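Local coordinates for protein dicer Related Helicase (PDB 6M6Q) that probably hydrolyses ATP and binds single- and double-stranded RNA as a RIG-I-like helicase of the RNAi pathway, here represented by its N-terminal domain, at residues B[9-14]-B[147-152]; B[18-23]-B[129-134]; B[25-30]-B[170-175]. All blocks are in the same frame, centred on the assembly; numbering follows the deposited sequence.

Contact 1 of 3, residues B[9-14]-B[147-152]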
# COMPACT_ATOMS: atom_id res chain seq x y z
N GLU B 9 -2.26 -18.78 26.71
CA GLU B 9 -3.22 -18.19 27.68
C GLU B 9 -2.70 -18.40 29.11
O GLU B 9 -3.08 -17.58 29.98
CB GLU B 9 -4.63 -18.75 27.48
CG GLU B 9 -4.71 -20.26 27.52
CD GLU B 9 -5.93 -20.83 26.82
OE1 GLU B 9 -7.07 -20.49 27.24
OE2 GLU B 9 -5.75 -21.57 25.83
N ASP B 10 -1.81 -19.39 29.33
CA ASP B 10 -1.21 -19.72 30.66
C ASP B 10 -0.08 -18.73 31.00
O ASP B 10 0.02 -18.34 32.18
CB ASP B 10 -0.68 -21.16 30.69
CG ASP B 10 -1.74 -22.24 30.46
OD1 ASP B 10 -1.36 -23.35 30.02
OD2 ASP B 10 -2.93 -21.96 30.73
N TYR B 11 0.76 -18.38 30.02
CA TYR B 11 2.01 -17.58 30.18
C TYR B 11 1.70 -16.23 30.87
O TYR B 11 0.58 -15.74 30.73
CB TYR B 11 2.67 -17.35 28.81
CG TYR B 11 4.11 -16.91 28.85
CD1 TYR B 11 5.14 -17.84 28.93
CD2 TYR B 11 4.46 -15.57 28.73
CE1 TYR B 11 6.47 -17.45 28.93
CE2 TYR B 11 5.78 -15.17 28.74
CZ TYR B 11 6.79 -16.11 28.83
OH TYR B 11 8.10 -15.71 28.83
N ASP B 12 2.72 -15.62 31.49
CA ASP B 12 2.61 -14.43 32.38
C ASP B 12 1.97 -13.23 31.66
O ASP B 12 0.87 -12.83 32.08
CB ASP B 12 3.98 -14.05 32.94
CG ASP B 12 3.91 -13.37 34.30
OD1 ASP B 12 2.80 -12.88 34.67
OD2 ASP B 12 4.96 -13.33 34.97
N LYS B 13 2.71 -12.57 30.76
CA LYS B 13 2.27 -11.38 29.96
C LYS B 13 2.15 -10.12 30.83
O LYS B 13 1.60 -9.12 30.32
CB LYS B 13 0.92 -11.64 29.26
CG LYS B 13 0.95 -12.64 28.11
CD LYS B 13 -0.40 -12.77 27.43
CE LYS B 13 -0.80 -14.21 27.20
NZ LYS B 13 -1.07 -14.91 28.48
N SER B 14 2.68 -10.13 32.05
CA SER B 14 2.66 -8.96 32.97
C SER B 14 3.86 -8.05 32.68
O SER B 14 3.78 -6.85 33.00
CB SER B 14 2.64 -9.39 34.41
OG SER B 14 3.78 -10.17 34.72
N GLU B 147 11.57 -15.78 23.51
CA GLU B 147 12.36 -14.51 23.58
C GLU B 147 11.89 -13.58 22.46
O GLU B 147 11.70 -12.39 22.72
CB GLU B 147 13.86 -14.77 23.45
CG GLU B 147 14.73 -13.61 23.89
CD GLU B 147 14.90 -12.47 22.89
OE1 GLU B 147 15.28 -11.37 23.32
OE2 GLU B 147 14.69 -12.69 21.70
N LEU B 148 11.75 -14.11 21.24
CA LEU B 148 11.31 -13.35 20.05
C LEU B 148 9.87 -12.90 20.26
O LEU B 148 9.60 -11.70 20.04
CB LEU B 148 11.48 -14.23 18.80
CG LEU B 148 11.33 -13.55 17.44
CD1 LEU B 148 12.23 -12.32 17.30
CD2 LEU B 148 11.61 -14.54 16.32
N TYR B 149 9.00 -13.77 20.79
CA TYR B 149 7.62 -13.42 21.22
C TYR B 149 7.69 -12.20 22.12
O TYR B 149 7.08 -11.18 21.80
CB TYR B 149 6.91 -14.59 21.90
CG TYR B 149 5.62 -14.24 22.61
CD1 TYR B 149 5.59 -14.09 23.99
CD2 TYR B 149 4.42 -14.13 21.93
CE1 TYR B 149 4.42 -13.79 24.67
CE2 TYR B 149 3.24 -13.84 22.59
CZ TYR B 149 3.24 -13.68 23.97
OH TYR B 149 2.08 -13.41 24.63
N GLY B 150 8.52 -12.29 23.16
CA GLY B 150 8.72 -11.21 24.14
C GLY B 150 9.15 -9.92 23.47
O GLY B 150 8.57 -8.85 23.78
N TYR B 151 10.13 -10.02 22.58
CA TYR B 151 10.79 -8.88 21.90
C TYR B 151 9.74 -8.13 21.05
O TYR B 151 9.79 -6.86 20.99
CB TYR B 151 11.98 -9.39 21.08
CG TYR B 151 12.89 -8.31 20.57
CD1 TYR B 151 13.94 -7.82 21.34
CD2 TYR B 151 12.71 -7.75 19.32
CE1 TYR B 151 14.76 -6.80 20.89
CE2 TYR B 151 13.54 -6.74 18.84
CZ TYR B 151 14.57 -6.26 19.63
OH TYR B 151 15.37 -5.25 19.18
N SER B 152 8.80 -8.88 20.46
CA SER B 152 7.70 -8.36 19.60
C SER B 152 6.64 -7.64 20.46
O SER B 152 5.83 -6.87 19.88
CB SER B 152 7.09 -9.46 18.76
OG SER B 152 6.13 -10.21 19.50
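The loop carrying Tyr11 and Lys13 passes helix 147-152 at side-chain distance, the CA atoms of Lys13 and Gly150 standing 8.7 Å apart. Tyr149 spans this gap. With its CG anti to the backbone N (chi1 168°), its ring reaches out from the helix toward the loop and puts the phenol oxygen against the lysine chain. Tyr149 OH lies 3.7 Å from CG of Lys13, and it is 3.8 Å from CD and 3.9 Å from CE of the same residue, so three successive methylenes pass beside one hydroxyl; the two side chains cross at about a right angle. The contact is made by the carbon part of the lysine. Bends at chi3 and chi4 turn its amine back to the loop, where NZ gives a hydrogen bond of 2.9 Å to the carbonyl O of Tyr11, arriving 36° above the carbonyl plane, and a further one to the O of Leu8. The N-terminal domain of this RIG-I-like helicase is built of helices without strands, and here its leading loop packs through side chains on the short helix 146-152. The second point of contact is aromatic: Tyr11 CD2 comes within 4.4 Å of Tyr149 CE1, each ring meeting the other obliquely. Phe142, on the preceding helix 131-144, joins them, being edge-to-face with both tyrosines, while His153 meets the Tyr149 ring in the same manner. An alanine in place of Lys13 would remove both the methylenes and the amine, and is likely to leave the carbonyls of Tyr11 and Leu8 without this donor and the Tyr149 hydroxyl without its aliphatic cover. The backbone O of Tyr149 accepts from Ser152 OG at 2.7 Å.

Contact 2 of 3, residues B[18-23]-B[129-134]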
# COMPACT_ATOMS: atom_id res chain seq x y z
N LEU B 18 3.96 -3.82 25.45
CA LEU B 18 3.18 -3.79 24.18
C LEU B 18 2.47 -5.13 24.00
O LEU B 18 2.88 -5.96 23.20
CB LEU B 18 4.12 -3.50 23.00
CG LEU B 18 3.43 -3.13 21.69
CD1 LEU B 18 3.22 -1.62 21.58
CD2 LEU B 18 4.24 -3.63 20.50
N PRO B 19 1.34 -5.35 24.70
CA PRO B 19 0.53 -6.54 24.49
C PRO B 19 -0.20 -6.51 23.13
O PRO B 19 -0.22 -5.46 22.48
CB PRO B 19 -0.47 -6.51 25.66
CG PRO B 19 -0.63 -5.02 25.97
CD PRO B 19 0.72 -4.39 25.64
N PHE B 20 -0.79 -7.65 22.75
CA PHE B 20 -1.56 -7.83 21.49
C PHE B 20 -2.57 -6.68 21.34
O PHE B 20 -2.74 -6.16 20.21
CB PHE B 20 -2.25 -9.19 21.47
CG PHE B 20 -2.89 -9.54 20.16
CD1 PHE B 20 -4.14 -9.03 19.82
CD2 PHE B 20 -2.26 -10.38 19.25
CE1 PHE B 20 -4.73 -9.35 18.61
CE2 PHE B 20 -2.85 -10.69 18.04
CZ PHE B 20 -4.09 -10.18 17.72
N GLU B 21 -3.24 -6.31 22.44
CA GLU B 21 -4.42 -5.41 22.46
C GLU B 21 -3.97 -3.95 22.31
O GLU B 21 -4.86 -3.09 22.13
CB GLU B 21 -5.23 -5.61 23.74
CG GLU B 21 -5.76 -7.04 23.93
CD GLU B 21 -4.79 -8.02 24.56
OE1 GLU B 21 -5.09 -9.23 24.55
OE2 GLU B 21 -3.73 -7.59 25.05
N SER B 22 -2.66 -3.67 22.32
CA SER B 22 -2.12 -2.30 22.11
C SER B 22 -2.36 -1.87 20.66
O SER B 22 -2.10 -2.62 19.74
CB SER B 22 -0.66 -2.22 22.47
OG SER B 22 -0.13 -0.94 22.10
N PRO B 23 -2.86 -0.64 20.43
CA PRO B 23 -3.08 -0.15 19.07
C PRO B 23 -1.82 -0.25 18.19
O PRO B 23 -1.96 -0.40 16.99
CB PRO B 23 -3.44 1.34 19.24
CG PRO B 23 -3.86 1.49 20.69
CD PRO B 23 -3.18 0.36 21.44
N PHE B 129 -3.13 -8.74 8.67
CA PHE B 129 -3.90 -7.47 8.69
C PHE B 129 -5.33 -7.76 9.16
O PHE B 129 -6.21 -6.90 8.98
CB PHE B 129 -3.83 -6.79 7.33
CG PHE B 129 -2.50 -6.15 7.01
CD1 PHE B 129 -1.44 -6.89 6.49
CD2 PHE B 129 -2.31 -4.78 7.19
CE1 PHE B 129 -0.22 -6.28 6.21
CE2 PHE B 129 -1.10 -4.18 6.87
CZ PHE B 129 -0.06 -4.92 6.37
N ASP B 130 -5.50 -8.93 9.78
CA ASP B 130 -6.78 -9.47 10.29
C ASP B 130 -6.55 -9.88 11.74
O ASP B 130 -5.49 -10.52 12.01
CB ASP B 130 -7.22 -10.68 9.47
CG ASP B 130 -8.59 -11.22 9.81
OD1 ASP B 130 -8.65 -12.16 10.62
OD2 ASP B 130 -9.58 -10.75 9.20
N GLU B 131 -7.47 -9.52 12.65
CA GLU B 131 -7.33 -9.79 14.10
C GLU B 131 -7.16 -11.30 14.31
O GLU B 131 -6.20 -11.70 14.98
CB GLU B 131 -8.52 -9.24 14.89
CG GLU B 131 -8.67 -9.86 16.28
CD GLU B 131 -9.27 -8.98 17.36
OE1 GLU B 131 -9.88 -7.93 17.00
OE2 GLU B 131 -9.14 -9.34 18.56
N LYS B 132 -8.07 -12.10 13.76
CA LYS B 132 -8.11 -13.57 13.96
C LYS B 132 -6.79 -14.17 13.49
O LYS B 132 -6.29 -15.09 14.15
CB LYS B 132 -9.31 -14.20 13.22
CG LYS B 132 -10.66 -13.53 13.47
CD LYS B 132 -11.81 -14.08 12.63
CE LYS B 132 -11.72 -13.72 11.15
NZ LYS B 132 -12.08 -12.30 10.89
N GLY B 133 -6.28 -13.66 12.37
CA GLY B 133 -5.02 -14.10 11.74
C GLY B 133 -3.79 -13.68 12.52
O GLY B 133 -2.84 -14.45 12.55
N LEU B 134 -3.80 -12.51 13.14
CA LEU B 134 -2.69 -12.04 14.00
C LEU B 134 -2.64 -12.88 15.27
O LEU B 134 -1.54 -13.17 15.74
CB LEU B 134 -2.88 -10.57 14.33
CG LEU B 134 -1.98 -9.63 13.55
CD1 LEU B 134 -2.54 -8.23 13.57
CD2 LEU B 134 -0.56 -9.67 14.10
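Phe20 drives the rim of its ring against the first turn of helix 131-144, from a type I beta turn running from Pro19 to Ser22. Its edge does the touching: CE2 lies 3.5 Å from the backbone C of Leu134, which sits in the ring plane, and CZ is 3.6 Å from Leu134 CB. Glu131 O also approaches near that plane, 3.8 Å from CZ of Phe20. The ring therefore abuts helix backbone as well as side chain. It also takes a cation-pi contact from Arg135 and meets Phe25 with planes at about 45°. Phe20 holds CG opposite its backbone N (chi1 -172°), which carries the ring across to the helix, and the turn that presents it is closed by Ser22 N bonding to Pro19 O at 3.0 Å. On the helix side, Leu134 packs on Pro26 and Phe29 of helix 25-29 and on Phe182 of a loop. Asp130 is the N-cap of the helix, and Lys132 NZ forms a salt bridge with its carboxylate through weak bonds, 3.4 Å to OD2. The capping bond itself is weak, running from Gly133 N to Asp130 OD1 over 3.3 Å.

Contact 3 of 3, residues B[25-30]-B[170-175]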
# COMPACT_ATOMS: atom_id res chain seq x y z
N PHE B 25 0.70 -2.44 18.35
CA PHE B 25 1.28 -3.81 18.23
C PHE B 25 1.21 -4.36 16.80
O PHE B 25 2.22 -4.83 16.32
CB PHE B 25 0.66 -4.81 19.20
CG PHE B 25 1.07 -6.24 18.94
CD1 PHE B 25 2.35 -6.69 19.23
CD2 PHE B 25 0.19 -7.14 18.36
CE1 PHE B 25 2.73 -8.00 18.97
CE2 PHE B 25 0.56 -8.46 18.12
CZ PHE B 25 1.84 -8.88 18.42
N PRO B 26 0.05 -4.44 16.09
CA PRO B 26 0.00 -5.10 14.78
C PRO B 26 1.15 -4.70 13.84
O PRO B 26 1.77 -5.57 13.30
CB PRO B 26 -1.35 -4.64 14.21
CG PRO B 26 -2.21 -4.48 15.43
CD PRO B 26 -1.27 -3.91 16.48
N ALA B 27 1.41 -3.40 13.70
CA ALA B 27 2.42 -2.81 12.79
C ALA B 27 3.82 -3.19 13.27
O ALA B 27 4.69 -3.45 12.42
CB ALA B 27 2.27 -1.31 12.73
N TYR B 28 4.06 -3.14 14.57
CA TYR B 28 5.36 -3.47 15.16
C TYR B 28 5.64 -4.95 14.90
O TYR B 28 6.73 -5.27 14.38
CB TYR B 28 5.42 -3.08 16.63
CG TYR B 28 6.81 -3.22 17.21
CD1 TYR B 28 7.17 -4.34 17.94
CD2 TYR B 28 7.79 -2.29 16.91
CE1 TYR B 28 8.47 -4.51 18.39
CE2 TYR B 28 9.08 -2.44 17.37
CZ TYR B 28 9.42 -3.56 18.11
OH TYR B 28 10.70 -3.69 18.59
N PHE B 29 4.67 -5.82 15.15
CA PHE B 29 4.79 -7.29 14.91
C PHE B 29 5.13 -7.55 13.44
O PHE B 29 5.92 -8.47 13.18
CB PHE B 29 3.51 -8.02 15.30
CG PHE B 29 3.57 -9.51 15.09
CD1 PHE B 29 4.11 -10.34 16.06
CD2 PHE B 29 3.12 -10.08 13.91
CE1 PHE B 29 4.19 -11.71 15.85
CE2 PHE B 29 3.20 -11.45 13.71
CZ PHE B 29 3.72 -12.26 14.69
N ARG B 30 4.57 -6.76 12.51
CA ARG B 30 4.73 -6.93 11.04
C ARG B 30 6.12 -6.51 10.56
O ARG B 30 6.42 -6.78 9.41
CB ARG B 30 3.63 -6.16 10.28
CG ARG B 30 2.27 -6.83 10.37
CD ARG B 30 1.27 -6.29 9.39
NE ARG B 30 0.94 -4.89 9.61
CZ ARG B 30 -0.15 -4.44 10.24
NH1 ARG B 30 -1.01 -5.29 10.78
NH2 ARG B 30 -0.38 -3.14 10.33
N LYS B 170 5.93 9.39 16.02
CA LYS B 170 6.44 9.77 14.67
C LYS B 170 6.11 8.69 13.63
O LYS B 170 6.06 9.04 12.46
CB LYS B 170 7.94 10.06 14.71
CG LYS B 170 8.38 11.05 15.77
CD LYS B 170 8.87 12.36 15.22
CE LYS B 170 8.38 13.56 16.01
NZ LYS B 170 8.23 14.74 15.13
N PHE B 171 5.89 7.44 14.04
CA PHE B 171 5.76 6.29 13.10
C PHE B 171 4.30 5.85 12.95
O PHE B 171 4.03 4.99 12.11
CB PHE B 171 6.62 5.11 13.57
CG PHE B 171 8.10 5.25 13.32
CD1 PHE B 171 8.58 5.48 12.04
CD2 PHE B 171 9.00 5.05 14.34
CE1 PHE B 171 9.95 5.55 11.81
CE2 PHE B 171 10.37 5.13 14.10
CZ PHE B 171 10.84 5.38 12.84
N TYR B 172 3.38 6.42 13.71
CA TYR B 172 1.92 6.19 13.53
C TYR B 172 1.19 7.53 13.38
O TYR B 172 1.59 8.53 14.01
CB TYR B 172 1.35 5.35 14.68
CG TYR B 172 2.05 4.03 14.93
CD1 TYR B 172 3.29 3.99 15.54
CD2 TYR B 172 1.40 2.82 14.72
CE1 TYR B 172 3.91 2.79 15.85
CE2 TYR B 172 1.99 1.61 15.04
CZ TYR B 172 3.26 1.59 15.62
OH TYR B 172 3.88 0.42 15.96
N ASP B 173 0.20 7.55 12.50
CA ASP B 173 -0.85 8.60 12.44
C ASP B 173 -1.91 8.27 13.49
O ASP B 173 -2.43 7.12 13.45
CB ASP B 173 -1.45 8.70 11.04
CG ASP B 173 -2.56 9.72 10.96
OD1 ASP B 173 -3.73 9.31 10.95
OD2 ASP B 173 -2.24 10.92 10.92
N GLU B 174 -2.17 9.21 14.40
CA GLU B 174 -3.12 9.06 15.55
C GLU B 174 -4.48 8.52 15.06
O GLU B 174 -4.99 7.55 15.68
CB GLU B 174 -3.22 10.39 16.32
CG GLU B 174 -4.37 10.48 17.33
CD GLU B 174 -4.29 9.58 18.56
OE1 GLU B 174 -3.21 9.00 18.82
OE2 GLU B 174 -5.31 9.47 19.26
N GLU B 175 -5.04 9.10 13.98
CA GLU B 175 -6.41 8.77 13.49
C GLU B 175 -6.43 7.35 12.90
O GLU B 175 -7.39 6.60 13.17
CB GLU B 175 -6.88 9.84 12.49
CG GLU B 175 -8.28 9.61 11.92
CD GLU B 175 -9.45 9.54 12.91
OE1 GLU B 175 -9.29 10.00 14.07
OE2 GLU B 175 -10.53 9.03 12.52
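The Tyr172 ring meets Ala27 obliquely, its CE2 lying 3.7 Å from Ala27 CB, while Tyr24, just ahead of helix 25-29, packs with it edge-to-face. Within that helix, one face of the Phe25 ring bears Phe29 CB, 3.6 Å above the plane and shifted toward the rim; the ring also stacks with His153. Pro26 O lies 3.6 Å above the plane of the Arg30 guanidinium, also off-centre; Arg30 has a cation-pi contact with Phe129, and its NE forms a salt bridge with Asp188. The phenol end of Tyr172 extends past the alanine to the next residue: its OH is 4.0 Å from Ala27 CB and 3.9 Å from Tyr28 CB. Tyr172 has its CG anti to the carbonyl carbon (chi1 -54°), which sends the ring to helix 25-29. In this all-helical domain the contact thus sets the loop between helices 162-171 and 174-179 against a short buried helix, and Leu187 of helix 186-193 packs on both Ala27 and Tyr172. Tyr28 turns its own ring away, where it meets Trp154 edge-to-face and hydrogen-bonds through OH to Leu270 O. Asp173, the N-cap of helix 174-179, accepts at OD1 from Glu176 N and, weakly, from Glu175 N (3.3 Å).

Overall arrangement
Contacts 2 and 3 have their centres 11 Å apart, contacts 1 and 2 14 Å, and contacts 1 and 3 19 Å. The first segments follow one another along the chain, from the leading loop at 9-14 to helix 25-29; their partners come in the order 129-134, 147-152 and 170-175. Contact 2 therefore falls within the span bounded by contact 1, whereas contact 3 crosses both. Helix 25-29, part of contact 3, also touches residues of contacts 1 and 2; Ser152 O of contact 1 packs on its Phe25 and Tyr28 rings. The N-terminal stretch thus packs on helices 146-152 and 131-144 and the loop after helix 162-171, joining parts of the helical N-terminal domain more than a hundred residues apart.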